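Local atomic coordinates of Gp26 (Listeria phage P40, PDB entry 4JZ5), a protein that probably cleaves the glycan strands of bacterial cell-wall peptidoglycan, as a phage endolysin whose catalytic domain belongs to glycosyl hydrolase family 25. Residues 25-30 with 208-213; 46-51 with 77-82; 111-116 with 218-223. All coordinates share one frame; numbering follows the deposited sequence.

Interaction 1 of 3, residues 25-30 with 208-213; sequences VLDISK and DMNTCS
Val25 and Asn210 are a hydrogen-bonded pair in the antiparallel seam where strand 206-211, the last of the chain, meets strand 25-28, the first, closing the β/α barrel of this family 25 glycosyl hydrolase. In the backbone, Val25 N donates an almost straight bond to Asn210 O (2.9 Å), while the return bond from Asn210 N to Val25 O is bent and weak. One hydrogen of Asn210 ND2 goes to Val25 O (2.9 Å), arriving from above the carbonyl plane, and the other to the anti lone pair of Asp27 OD1 (3.0 Å). Both acceptors lie in the amide plane, fixing its rotation, and Trp170 donates to Asn210 OD1; an amide, both donor and acceptor, suits this buried place. Asp27 CG sits between its backbone N and carbonyl carbon (chi1 60°), which brings the carboxylate to Asn210 and Asp208: OD1 is also gripped by Gln193, while Asp27 OD2 lies 2.5 Å from Asp208 OD2. On the opposite face of the sheet the packing is apolar: Leu26 and Met209 run side by side, CD2 of Leu26 3.9 Å from CG of Met209. A water donates to Asp27 O (2.7 Å) and accepts from Asp208 N (2.9 Å).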
ATOM      1  N   VAL A  25       8.875  -0.879   7.161  1.00  5.24           N
ATOM      2  CA  VAL A  25       7.471  -0.609   6.915  1.00  5.67           C
ATOM      3  C   VAL A  25       6.840  -1.923   6.462  1.00  4.87           C
ATOM      4  O   VAL A  25       7.402  -2.618   5.626  1.00  5.10           O
ATOM      5  CB  VAL A  25       7.326   0.478   5.814  1.00  5.20           C
ATOM      6  CG1 VAL A  25       5.879   0.584   5.341  1.00  5.30           C
ATOM      7  CG2 VAL A  25       7.868   1.818   6.324  1.00  6.35           C
ATOM      8  N   LEU A  26       5.701  -2.290   7.040  1.00  4.55           N
ATOM      9  CA  LEU A  26       5.006  -3.505   6.627  1.00  5.17           C
ATOM     10  C   LEU A  26       3.808  -3.181   5.769  1.00  4.28           C
ATOM     11  O   LEU A  26       3.245  -2.096   5.873  1.00  5.07           O
ATOM     12  CB  LEU A  26       4.502  -4.280   7.844  1.00  5.35           C
ATOM     13  CG  LEU A  26       5.533  -4.711   8.870  1.00  5.97           C
ATOM     14  CD1 LEU A  26       4.864  -5.514   9.969  1.00  7.37           C
ATOM     15  CD2 LEU A  26       6.663  -5.479   8.210  1.00  7.39           C
ATOM     16  N   ASP A  27       3.389  -4.135   4.951  1.00  4.81           N
ATOM     17  CA  ASP A  27       2.040  -4.097   4.412  1.00  4.70           C
ATOM     18  C   ASP A  27       1.375  -5.430   4.702  1.00  4.15           C
ATOM     19  O   ASP A  27       2.018  -6.480   4.630  1.00  5.27           O
ATOM     20  CB  ASP A  27       2.003  -3.704   2.923  1.00  5.20           C
ATOM     21  CG  ASP A  27       2.761  -4.642   2.035  1.00  4.71           C
ATOM     22  OD1 ASP A  27       3.954  -4.409   1.800  1.00  5.04           O
ATOM     23  OD2 ASP A  27       2.116  -5.591   1.530  1.00  5.16           O
ATOM     24  N   ILE A  28       0.103  -5.373   5.088  1.00  4.63           N
ATOM     25  CA  ILE A  28      -0.659  -6.531   5.529  1.00  4.58           C
ATOM     26  C   ILE A  28      -2.058  -6.499   4.927  1.00  4.95           C
ATOM     27  O   ILE A  28      -2.544  -5.469   4.437  1.00  4.97           O
ATOM     28  CB  ILE A  28      -0.724  -6.633   7.074  1.00  5.12           C
ATOM     29  CG1 ILE A  28      -1.428  -5.411   7.670  1.00  5.12           C
ATOM     30  CG2 ILE A  28       0.664  -6.800   7.647  1.00  6.00           C
ATOM     31  CD1 ILE A  28      -1.639  -5.494   9.179  1.00  6.01           C
ATOM     32  N   SER A  29      -2.702  -7.656   4.992  1.00  5.30           N
ATOM     33  CA  SER A  29      -4.014  -7.859   4.418  1.00  5.84           C
ATOM     34  C   SER A  29      -4.684  -9.012   5.150  1.00  6.09           C
ATOM     35  O   SER A  29      -4.255  -9.424   6.224  1.00  6.03           O
ATOM     36  CB  SER A  29      -3.901  -8.200   2.931  1.00  6.81           C
ATOM     37  OG  SER A  29      -3.356  -9.498   2.767  1.00  7.74           O
ATOM     38  N   LYS A  30      -5.720  -9.563   4.542  1.00  6.87           N
ATOM     39  CA  LYS A  30      -6.369 -10.742   5.105  1.00  7.81           C
ATOM     40  C   LYS A  30      -5.413 -11.928   5.213  1.00  7.39           C
ATOM     41  O   LYS A  30      -5.692 -12.872   5.957  1.00  9.67           O
ATOM     42  CB  LYS A  30      -7.596 -11.133   4.273  1.00 11.24           C
ATOM     43  CG  LYS A  30      -7.279 -11.662   2.907  1.00 14.66           C
ATOM     44  CD  LYS A  30      -7.223 -13.170   2.910  1.00 24.03           C
ATOM     45  CE  LYS A  30      -8.087 -13.738   1.807  1.00 26.82           C
ATOM     46  NZ  LYS A  30      -8.249 -15.211   1.937  1.00 25.08           N
ATOM     47  N   ASP A 208       5.024  -9.107   3.872  1.00  6.96           N
ATOM     48  CA  ASP A 208       5.727  -8.164   3.013  1.00  6.08           C
ATOM     49  C   ASP A 208       6.459  -7.129   3.843  1.00  5.38           C
ATOM     50  O   ASP A 208       5.860  -6.476   4.726  1.00  5.86           O
ATOM     51  CB  ASP A 208       4.744  -7.391   2.130  1.00  6.33           C
ATOM     52  CG  ASP A 208       4.061  -8.232   1.075  1.00  7.57           C
ATOM     53  OD1 ASP A 208       4.491  -9.350   0.746  1.00  8.83           O
ATOM     54  OD2 ASP A 208       3.037  -7.722   0.518  1.00  7.46           O
ATOM     55  N   MET A 209       7.739  -6.937   3.541  1.00  5.37           N
ATOM     56  CA  MET A 209       8.565  -5.953   4.230  1.00  4.96           C
ATOM     57  C   MET A 209       9.088  -4.933   3.253  1.00  4.41           C
ATOM     58  O   MET A 209       9.381  -5.241   2.095  1.00  4.89           O
ATOM     59  CB  MET A 209       9.709  -6.633   4.957  1.00  6.33           C
ATOM     60  CG  MET A 209       9.198  -7.515   6.075  1.00 10.22           C
ATOM     61  SD  MET A 209      10.507  -8.299   7.020  1.00 10.95           S
ATOM     62  CE  MET A 209      11.114  -7.008   8.079  1.00 25.87           C
ATOM     63  N   ASN A 210       9.195  -3.705   3.748  1.00  4.14           N
ATOM     64  CA  ASN A 210       9.526  -2.544   2.947  1.00  4.80           C
ATOM     65  C   ASN A 210      10.521  -1.676   3.700  1.00  4.41           C
ATOM     66  O   ASN A 210      10.557  -1.675   4.932  1.00  5.05           O
ATOM     67  CB  ASN A 210       8.288  -1.671   2.642  1.00  4.05           C
ATOM     68  CG  ASN A 210       7.122  -2.445   2.063  1.00  4.18           C
ATOM     69  OD1 ASN A 210       6.943  -2.498   0.862  1.00  4.27           O
ATOM     70  ND2 ASN A 210       6.304  -3.019   2.931  1.00  4.88           N
ATOM     71  N   THR A 211      11.299  -0.896   2.951  1.00  4.94           N
ATOM     72  CA  THR A 211      12.170   0.089   3.563  1.00  5.60           C
ATOM     73  C   THR A 211      12.172   1.377   2.742  1.00  5.43           C
ATOM     74  O   THR A 211      11.741   1.393   1.593  1.00  5.29           O
ATOM     75  CB  THR A 211      13.612  -0.457   3.777  1.00  6.33           C
ATOM     76  OG1 THR A 211      14.330   0.424   4.641  1.00  6.58           O
ATOM     77  CG2 THR A 211      14.365  -0.603   2.472  1.00  7.09           C
ATOM     78  N   CYS A 212      12.651   2.443   3.371  1.00  5.63           N
ATOM     79  CA  CYS A 212      12.659   3.771   2.787  1.00  5.93           C
ATOM     80  C   CYS A 212      13.531   4.655   3.650  1.00  6.71           C
ATOM     81  O   CYS A 212      13.959   4.263   4.741  1.00  7.17           O
ATOM     82  CB  CYS A 212      11.240   4.350   2.706  1.00  6.61           C
ATOM     83  SG  CYS A 212      10.382   4.493   4.308  1.00  6.48           S
ATOM     84  N   SER A 213      13.808   5.854   3.157  1.00  6.38           N
ATOM     85  CA  SER A 213      14.544   6.855   3.926  1.00  6.76           C
ATOM     86  C   SER A 213      13.697   7.373   5.067  1.00  6.75           C
ATOM     87  O   SER A 213      12.477   7.258   5.071  1.00  6.86           O
ATOM     88  CB  SER A 213      14.929   8.025   3.037  1.00  8.23           C
ATOM     89  OG  SER A 213      13.760   8.742   2.686  1.00  8.29           O
TER
HETATM   90  O   HOH W   1       2.167  -8.984   3.607  1.00  8.21           O

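Interaction 2 of 3, residues 46-51 with 77-82; sequences FVVIRS and GLYHYA
Val48, Ile49 and Arg50 pair in parallel with Gly77, Leu78 and Tyr79, joining two neighbouring strands of the β/α barrel near the centre of the chain; helix 62-72 lies between them in sequence, making a β-α-β crossover. The ladder is regular: Gly77 N bonds to Val47 O, Ile49 N to Gly77 O, Tyr79 N to Ile49 O, and Ser51 N to Tyr79 O at 2.8 Å. On the face turned to the barrel interior, the Tyr79 ring lies against the neighbouring strand, because CG sits between the backbone N and the carbonyl carbon (chi1 76°). Arg50 covers one ring face with a CH-pi contact, CA standing 3.8 Å from the centroid of the Tyr79 ring and 18° off its normal, while Val48 CG1 meets the ring edge at Tyr79 CD2 (3.9 Å). The guanidinium of Arg50 reaches Asp59 in a salt bridge through NE. Gly77 leaves room for the ring of Phe46, whose CZ lies 3.3 Å from Gly77 N. Toward helices 62-72 and 87-106, branched aliphatic residues fill the layer between sheet and helices; Ile49 and Leu78 lie side by side, and CG1 of Ile49 presses unusually tightly on CD2 of Leu78 at 3.4 Å.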
ATOM      1  N   PHE A  46       5.675   2.166  10.081  1.00  4.97           N
ATOM      2  CA  PHE A  46       4.429   2.437   9.374  1.00  5.16           C
ATOM      3  C   PHE A  46       3.901   1.107   8.846  1.00  4.09           C
ATOM      4  O   PHE A  46       4.672   0.192   8.565  1.00  4.50           O
ATOM      5  CB  PHE A  46       4.696   3.377   8.190  1.00  4.82           C
ATOM      6  CG  PHE A  46       3.460   3.990   7.578  1.00  4.61           C
ATOM      7  CD1 PHE A  46       2.848   5.068   8.191  1.00  5.70           C
ATOM      8  CD2 PHE A  46       2.933   3.536   6.389  1.00  5.64           C
ATOM      9  CE1 PHE A  46       1.712   5.664   7.643  1.00  6.05           C
ATOM     10  CE2 PHE A  46       1.801   4.144   5.836  1.00  5.58           C
ATOM     11  CZ  PHE A  46       1.204   5.212   6.461  1.00  6.03           C
ATOM     12  N   VAL A  47       2.589   1.008   8.709  1.00  3.79           N
ATOM     13  CA  VAL A  47       1.946  -0.168   8.138  1.00  4.61           C
ATOM     14  C   VAL A  47       0.951   0.278   7.077  1.00  3.97           C
ATOM     15  O   VAL A  47       0.195   1.216   7.295  1.00  4.81           O
ATOM     16  CB  VAL A  47       1.224  -0.999   9.221  1.00  4.68           C
ATOM     17  CG1 VAL A  47       0.506  -2.205   8.616  1.00  5.46           C
ATOM     18  CG2 VAL A  47       2.208  -1.454  10.288  1.00  5.36           C
ATOM     19  N   VAL A  48       0.945  -0.392   5.930  1.00  3.63           N
ATOM     20  CA  VAL A  48      -0.085  -0.192   4.922  1.00  3.75           C
ATOM     21  C   VAL A  48      -0.994  -1.419   4.920  1.00  3.85           C
ATOM     22  O   VAL A  48      -0.511  -2.542   4.856  1.00  5.28           O
ATOM     23  CB  VAL A  48       0.499   0.007   3.512  1.00  4.06           C
ATOM     24  CG1 VAL A  48      -0.542   0.702   2.627  1.00  5.00           C
ATOM     25  CG2 VAL A  48       1.787   0.823   3.558  1.00  5.66           C
ATOM     26  N   ILE A  49      -2.306  -1.216   5.001  1.00  4.06           N
ATOM     27  CA  ILE A  49      -3.241  -2.324   5.030  1.00  4.02           C
ATOM     28  C   ILE A  49      -4.089  -2.342   3.780  1.00  4.04           C
ATOM     29  O   ILE A  49      -4.440  -1.301   3.226  1.00  4.34           O
ATOM     30  CB  ILE A  49      -4.130  -2.328   6.296  1.00  5.57           C
ATOM     31  CG1 ILE A  49      -5.168  -1.214   6.284  1.00  5.85           C
ATOM     32  CG2 ILE A  49      -3.264  -2.232   7.536  1.00  5.78           C
ATOM     33  CD1 ILE A  49      -6.013  -1.156   7.535  1.00  7.01           C
ATOM     34  N   ARG A  50      -4.441  -3.534   3.321  0.56  4.25           N
ATOM     35  CA  ARG A  50      -5.263  -3.673   2.120  0.56  3.95           C
ATOM     36  C   ARG A  50      -6.700  -3.263   2.400  0.56  5.46           C
ATOM     37  O   ARG A  50      -7.310  -3.752   3.349  0.56  5.87           O
ATOM     38  CB  ARG A  50      -5.244  -5.105   1.596  0.56  6.97           C
ATOM     39  CG  ARG A  50      -5.861  -5.224   0.202  0.56  6.70           C
ATOM     40  CD  ARG A  50      -5.613  -6.571  -0.445  0.56  9.71           C
ATOM     41  NE  ARG A  50      -6.448  -7.605   0.146  0.56  9.13           N
ATOM     42  CZ  ARG A  50      -6.511  -8.856  -0.296  0.56 12.75           C
ATOM     43  NH1 ARG A  50      -5.782  -9.237  -1.336  0.56 10.17           N
ATOM     44  NH2 ARG A  50      -7.306  -9.725   0.308  0.56 15.03           N
ATOM     45  N   SER A  51      -7.246  -2.389   1.554  1.00  4.80           N
ATOM     46  CA  SER A  51      -8.611  -1.921   1.701  1.00  5.55           C
ATOM     47  C   SER A  51      -9.643  -2.819   1.043  1.00  5.28           C
ATOM     48  O   SER A  51     -10.735  -3.017   1.575  1.00  5.95           O
ATOM     49  CB  SER A  51      -8.745  -0.525   1.099  1.00  6.15           C
ATOM     50  OG  SER A  51      -8.429  -0.497  -0.284  1.00  6.11           O
ATOM     51  N   GLY A  77      -1.618   3.429   6.601  1.00  3.96           N
ATOM     52  CA  GLY A  77      -2.286   3.810   5.378  1.00  4.83           C
ATOM     53  C   GLY A  77      -3.027   2.637   4.769  1.00  3.72           C
ATOM     54  O   GLY A  77      -3.021   1.534   5.313  1.00  4.27           O
ATOM     55  N   LEU A  78      -3.640   2.862   3.610  1.00  3.79           N
ATOM     56  CA  LEU A  78      -4.441   1.845   2.920  1.00  4.35           C
ATOM     57  C   LEU A  78      -3.957   1.650   1.501  1.00  3.81           C
ATOM     58  O   LEU A  78      -3.528   2.619   0.863  1.00  5.06           O
ATOM     59  CB  LEU A  78      -5.907   2.259   2.793  1.00  5.28           C
ATOM     60  CG  LEU A  78      -6.634   2.662   4.069  1.00  6.53           C
ATOM     61  CD1 LEU A  78      -8.071   3.018   3.735  1.00  8.44           C
ATOM     62  CD2 LEU A  78      -6.584   1.620   5.159  1.00  9.04           C
ATOM     63  N   TYR A  79      -4.066   0.431   0.976  1.00  3.97           N
ATOM     64  CA  TYR A  79      -3.843   0.208  -0.442  1.00  3.98           C
ATOM     65  C   TYR A  79      -4.986  -0.602  -1.035  1.00  4.48           C
ATOM     66  O   TYR A  79      -5.469  -1.567  -0.447  1.00  4.63           O
ATOM     67  CB  TYR A  79      -2.475  -0.461  -0.717  1.00  5.00           C
ATOM     68  CG  TYR A  79      -2.381  -1.948  -0.421  1.00  4.80           C
ATOM     69  CD1 TYR A  79      -2.707  -2.893  -1.389  1.00  5.24           C
ATOM     70  CD2 TYR A  79      -1.922  -2.415   0.807  1.00  4.61           C
ATOM     71  CE1 TYR A  79      -2.605  -4.251  -1.148  1.00  6.02           C
ATOM     72  CE2 TYR A  79      -1.821  -3.784   1.063  1.00  5.90           C
ATOM     73  CZ  TYR A  79      -2.156  -4.690   0.073  1.00  5.33           C
ATOM     74  OH  TYR A  79      -2.076  -6.046   0.294  1.00  6.62           O
ATOM     75  N   HIS A  80      -5.384  -0.213  -2.244  1.00  4.33           N
ATOM     76  CA  HIS A  80      -6.441  -0.862  -2.999  1.00  4.08           C
ATOM     77  C   HIS A  80      -5.851  -1.732  -4.096  1.00  4.63           C
ATOM     78  O   HIS A  80      -5.025  -1.255  -4.874  1.00  4.73           O
ATOM     79  CB  HIS A  80      -7.307   0.206  -3.668  1.00  4.22           C
ATOM     80  CG  HIS A  80      -8.364  -0.369  -4.547  1.00  4.44           C
ATOM     81  ND1 HIS A  80      -8.310  -0.418  -5.925  1.00  6.60           N
ATOM     82  CD2 HIS A  80      -9.514  -0.965  -4.184  1.00  3.91           C
ATOM     83  CE1 HIS A  80      -9.416  -1.006  -6.365  1.00  4.12           C
ATOM     84  NE2 HIS A  80     -10.151  -1.352  -5.325  1.00  7.33           N
ATOM     85  N   TYR A  81      -6.273  -2.995  -4.165  1.00  4.56           N
ATOM     86  CA  TYR A  81      -5.832  -3.904  -5.212  1.00  4.90           C
ATOM     87  C   TYR A  81      -6.743  -3.731  -6.422  1.00  4.41           C
ATOM     88  O   TYR A  81      -7.925  -4.103  -6.400  1.00  5.55           O
ATOM     89  CB  TYR A  81      -5.839  -5.365  -4.727  1.00  6.62           C
ATOM     90  CG  TYR A  81      -5.193  -6.278  -5.739  1.00  7.19           C
ATOM     91  CD1 TYR A  81      -5.911  -6.768  -6.820  1.00  7.50           C
ATOM     92  CD2 TYR A  81      -3.846  -6.586  -5.659  1.00  8.94           C
ATOM     93  CE1 TYR A  81      -5.316  -7.580  -7.763  1.00  8.10           C
ATOM     94  CE2 TYR A  81      -3.242  -7.411  -6.605  1.00  9.60           C
ATOM     95  CZ  TYR A  81      -3.980  -7.875  -7.660  1.00  8.30           C
ATOM     96  OH  TYR A  81      -3.382  -8.681  -8.605  1.00 10.72           O
ATOM     97  N   ALA A  82      -6.199  -3.133  -7.472  1.00  5.24           N
ATOM     98  CA  ALA A  82      -6.991  -2.742  -8.631  1.00  5.59           C
ATOM     99  C   ALA A  82      -7.376  -3.892  -9.548  1.00  5.34           C
ATOM    100  O   ALA A  82      -6.543  -4.741  -9.870  1.00  6.01           O
ATOM    101  CB  ALA A  82      -6.223  -1.729  -9.438  1.00  7.55           C
TER

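Interaction 3 of 3, residues 111-116 with 218-223; sequences PTFLFL and NKLKGS
The CA atoms of Thr112 and Gly222 are the nearest across the contact, 5.3 Å apart, and the CA atoms of Phe113 and Leu220 are 6.0 Å apart. Residues 111-116 lead into strand 114-117; residues 218-223 are the end of helix 214-220, which finishes in a Schellman motif. Gly222 leaves the helix with a positive phi (106°), a conformation glycine adopts easily, and the chain folds back so that Ser223 N reaches Asn218 O (3.1 Å) and Gly222 N reaches Lys219 O (3.0 Å). Leu220 O is taken up by residues 111-116: Thr112 OG1 donates to it at 2.7 Å, in the carbonyl plane and on a lone pair. The hydroxyl faces that carbonyl because chi1 (58°) sets OG1 between the backbone N and the carbonyl carbon, while the methyl CG2 turns to Lys221 O.

The helix end lies across the N-terminal ends of the barrel strands, where Leu220 also touches Phe46. In a β/α barrel this is the end opposite the one that carries the active site. An apolar leucine suits this buried place: one methyl, CD2 of Leu220, fits between two rings, over a face of Phe113, offset toward the rim, and at the edge of Phe115 by CZ (3.8 Å). Phe115 in turn stacks edge-to-face with Trp170. The rim of Phe113 points at the helix backbone, CE2 lying 3.5 Å from Lys219 O near the ring plane. Lys219 crosses the same ring obliquely with its aliphatic part, CG lying 4.0 Å from Phe113 CE2, and its extended chain carries NZ on to Asp167 O.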
ATOM      1  N   PRO A 111      -6.147   6.925   8.760  1.00  6.91           N
ATOM      2  CA  PRO A 111      -5.091   6.612   7.788  1.00  6.91           C
ATOM      3  C   PRO A 111      -4.440   7.882   7.267  1.00  5.50           C
ATOM      4  O   PRO A 111      -5.139   8.889   7.087  1.00  7.27           O
ATOM      5  CB  PRO A 111      -5.856   5.917   6.658  1.00  7.63           C
ATOM      6  CG  PRO A 111      -7.198   5.513   7.251  1.00  8.67           C
ATOM      7  CD  PRO A 111      -7.488   6.590   8.257  1.00  8.82           C
ATOM      8  N   THR A 112      -3.140   7.851   7.014  1.00  5.38           N
ATOM      9  CA  THR A 112      -2.435   9.056   6.591  1.00  5.72           C
ATOM     10  C   THR A 112      -1.935   9.017   5.157  1.00  5.03           C
ATOM     11  O   THR A 112      -1.330   9.971   4.697  1.00  6.54           O
ATOM     12  CB  THR A 112      -1.243   9.351   7.498  1.00  7.08           C
ATOM     13  OG1 THR A 112      -0.364   8.236   7.495  1.00  9.91           O
ATOM     14  CG2 THR A 112      -1.711   9.636   8.931  1.00 14.49           C
ATOM     15  N   PHE A 113      -2.176   7.927   4.439  1.00  5.07           N
ATOM     16  CA  PHE A 113      -1.693   7.795   3.069  1.00  5.34           C
ATOM     17  C   PHE A 113      -2.515   6.707   2.408  1.00  4.91           C
ATOM     18  O   PHE A 113      -2.922   5.748   3.074  1.00  5.11           O
ATOM     19  CB  PHE A 113      -0.195   7.433   3.047  1.00  5.52           C
ATOM     20  CG  PHE A 113       0.607   8.185   2.021  1.00  5.20           C
ATOM     21  CD1 PHE A 113       0.587   7.812   0.681  1.00  5.81           C
ATOM     22  CD2 PHE A 113       1.379   9.265   2.396  1.00  5.74           C
ATOM     23  CE1 PHE A 113       1.336   8.509  -0.256  1.00  6.45           C
ATOM     24  CE2 PHE A 113       2.130   9.953   1.467  1.00  6.98           C
ATOM     25  CZ  PHE A 113       2.107   9.582   0.142  1.00  6.17           C
ATOM     26  N   LEU A 114      -2.728   6.832   1.103  1.00  4.50           N
ATOM     27  CA  LEU A 114      -3.481   5.854   0.341  1.00  4.93           C
ATOM     28  C   LEU A 114      -2.673   5.445  -0.880  1.00  4.46           C
ATOM     29  O   LEU A 114      -1.810   6.186  -1.334  1.00  4.57           O
ATOM     30  CB  LEU A 114      -4.825   6.446  -0.102  1.00  4.98           C
ATOM     31  CG  LEU A 114      -5.702   7.008   1.021  1.00  5.28           C
ATOM     32  CD1 LEU A 114      -6.865   7.776   0.432  1.00  6.75           C
ATOM     33  CD2 LEU A 114      -6.221   5.915   1.944  1.00  7.12           C
ATOM     34  N   PHE A 115      -2.951   4.248  -1.406  1.00  4.29           N
ATOM     35  CA  PHE A 115      -2.209   3.729  -2.551  1.00  4.45           C
ATOM     36  C   PHE A 115      -3.086   2.958  -3.516  1.00  4.12           C
ATOM     37  O   PHE A 115      -3.994   2.229  -3.121  1.00  4.56           O
ATOM     38  CB  PHE A 115      -1.118   2.762  -2.085  1.00  4.21           C
ATOM     39  CG  PHE A 115      -0.007   3.413  -1.341  1.00  4.37           C
ATOM     40  CD1 PHE A 115       1.066   3.946  -2.029  1.00  5.91           C
ATOM     41  CD2 PHE A 115      -0.007   3.482   0.028  1.00  5.94           C
ATOM     42  CE1 PHE A 115       2.115   4.544  -1.361  1.00  7.73           C
ATOM     43  CE2 PHE A 115       1.046   4.090   0.696  1.00  7.48           C
ATOM     44  CZ  PHE A 115       2.092   4.619  -0.007  1.00  8.66           C
ATOM     45  N   LEU A 116      -2.763   3.116  -4.797  1.00  4.31           N
ATOM     46  CA  LEU A 116      -3.240   2.256  -5.857  1.00  4.48           C
ATOM     47  C   LEU A 116      -2.198   1.156  -6.094  1.00  4.35           C
ATOM     48  O   LEU A 116      -1.054   1.453  -6.458  1.00  5.07           O
ATOM     49  CB  LEU A 116      -3.413   3.069  -7.137  1.00  4.38           C
ATOM     50  CG  LEU A 116      -3.742   2.288  -8.402  1.00  5.11           C
ATOM     51  CD1 LEU A 116      -4.991   1.460  -8.217  1.00  5.91           C
ATOM     52  CD2 LEU A 116      -3.915   3.230  -9.583  1.00  5.86           C
ATOM     53  N   ASN A 218       8.596   9.914   7.181  0.54  7.21           N
ATOM     54  CA  ASN A 218       7.895  11.105   7.635  0.54  9.27           C
ATOM     55  C   ASN A 218       6.735  11.449   6.705  0.54  9.06           C
ATOM     56  O   ASN A 218       5.638  11.759   7.151  0.54  7.98           O
ATOM     57  CB  ASN A 218       8.873  12.273   7.731  0.54 11.57           C
ATOM     58  CG  ASN A 218       8.208  13.555   8.189  0.54 16.82           C
ATOM     59  OD1 ASN A 218       7.997  14.474   7.399  0.54 19.99           O
ATOM     60  ND2 ASN A 218       7.872  13.620   9.470  0.54 17.09           N
ATOM     61  N   LYS A 219       6.978  11.348   5.405  1.00  7.45           N
ATOM     62  CA  LYS A 219       5.947  11.631   4.410  1.00  8.43           C
ATOM     63  C   LYS A 219       4.769  10.664   4.542  1.00  7.18           C
ATOM     64  O   LYS A 219       3.600  11.069   4.497  1.00  7.86           O
ATOM     65  CB  LYS A 219       6.534  11.584   3.000  1.00  9.15           C
ATOM     66  CG  LYS A 219       5.548  11.951   1.925  1.00 11.75           C
ATOM     67  CD  LYS A 219       6.209  12.167   0.577  1.00 13.08           C
ATOM     68  CE  LYS A 219       5.182  12.548  -0.467  1.00 14.86           C
ATOM     69  NZ  LYS A 219       5.800  12.811  -1.790  1.00 15.19           N
ATOM     70  N   LEU A 220       5.068   9.387   4.707  1.00  6.36           N
ATOM     71  CA  LEU A 220       4.023   8.389   4.888  1.00  6.40           C
ATOM     72  C   LEU A 220       3.134   8.747   6.064  1.00  6.46           C
ATOM     73  O   LEU A 220       1.909   8.583   6.013  1.00  7.52           O
ATOM     74  CB  LEU A 220       4.635   7.015   5.129  1.00  6.02           C
ATOM     75  CG  LEU A 220       5.188   6.319   3.890  1.00  6.73           C
ATOM     76  CD1 LEU A 220       6.025   5.144   4.305  1.00  7.17           C
ATOM     77  CD2 LEU A 220       4.076   5.851   2.965  1.00  7.23           C
ATOM     78  N   LYS A 221       3.759   9.231   7.128  1.00  7.46           N
ATOM     79  CA  LYS A 221       3.065   9.539   8.369  1.00  8.92           C
ATOM     80  C   LYS A 221       2.264  10.832   8.294  1.00  9.97           C
ATOM     81  O   LYS A 221       1.546  11.164   9.221  1.00 10.92           O
ATOM     82  CB  LYS A 221       4.071   9.569   9.518  1.00  9.27           C
ATOM     83  CG  LYS A 221       4.553   8.181   9.881  1.00  9.41           C
ATOM     84  CD  LYS A 221       5.854   8.178  10.657  1.00 12.89           C
ATOM     85  CE  LYS A 221       5.703   8.733  12.038  1.00 15.40           C
ATOM     86  NZ  LYS A 221       6.978   8.516  12.776  1.00 14.09           N
ATOM     87  N   GLY A 222       2.341  11.532   7.165  1.00 11.83           N
ATOM     88  CA  GLY A 222       1.478  12.670   6.917  1.00 14.88           C
ATOM     89  C   GLY A 222       2.194  13.995   7.033  1.00 18.16           C
ATOM     90  O   GLY A 222       1.549  15.044   7.080  1.00 19.63           O
ATOM     91  N   SER A 223       3.523  13.964   7.079  1.00 20.97           N
ATOM     92  CA  SER A 223       4.313  15.192   7.164  1.00 22.76           C
ATOM     93  C   SER A 223       3.863  16.039   8.347  1.00 28.38           C
ATOM     94  O   SER A 223       3.364  15.515   9.342  1.00 32.32           O
ATOM     95  CB  SER A 223       4.199  15.992   5.865  1.00 29.13           C
ATOM     96  OG  SER A 223       4.678  15.235   4.766  1.00 24.15           O
TER

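In the fold
All three contacts reach one curled sheet. Interaction 1 joins the first and last strands; its strand 25-28 also bonds to strand 46-53 of interaction 2, for example Leu26 O with Val48 N. Interaction 2 passes the sheet on to strand 114-117 of interaction 3, where Leu78 N meets Phe113 O. Centres of interactions 1 and 2, and of 2 and 3, lie about 10 Å apart, those of 1 and 3 about 13 Å. Along the chain, interaction 2 falls wholly between the segments of interaction 1 and ends before interaction 3 begins, whereas 1 and 3 interleave. The C-terminal stretch therefore both closes the barrel and, through helix 214-220, covers the N-terminal end of the strands.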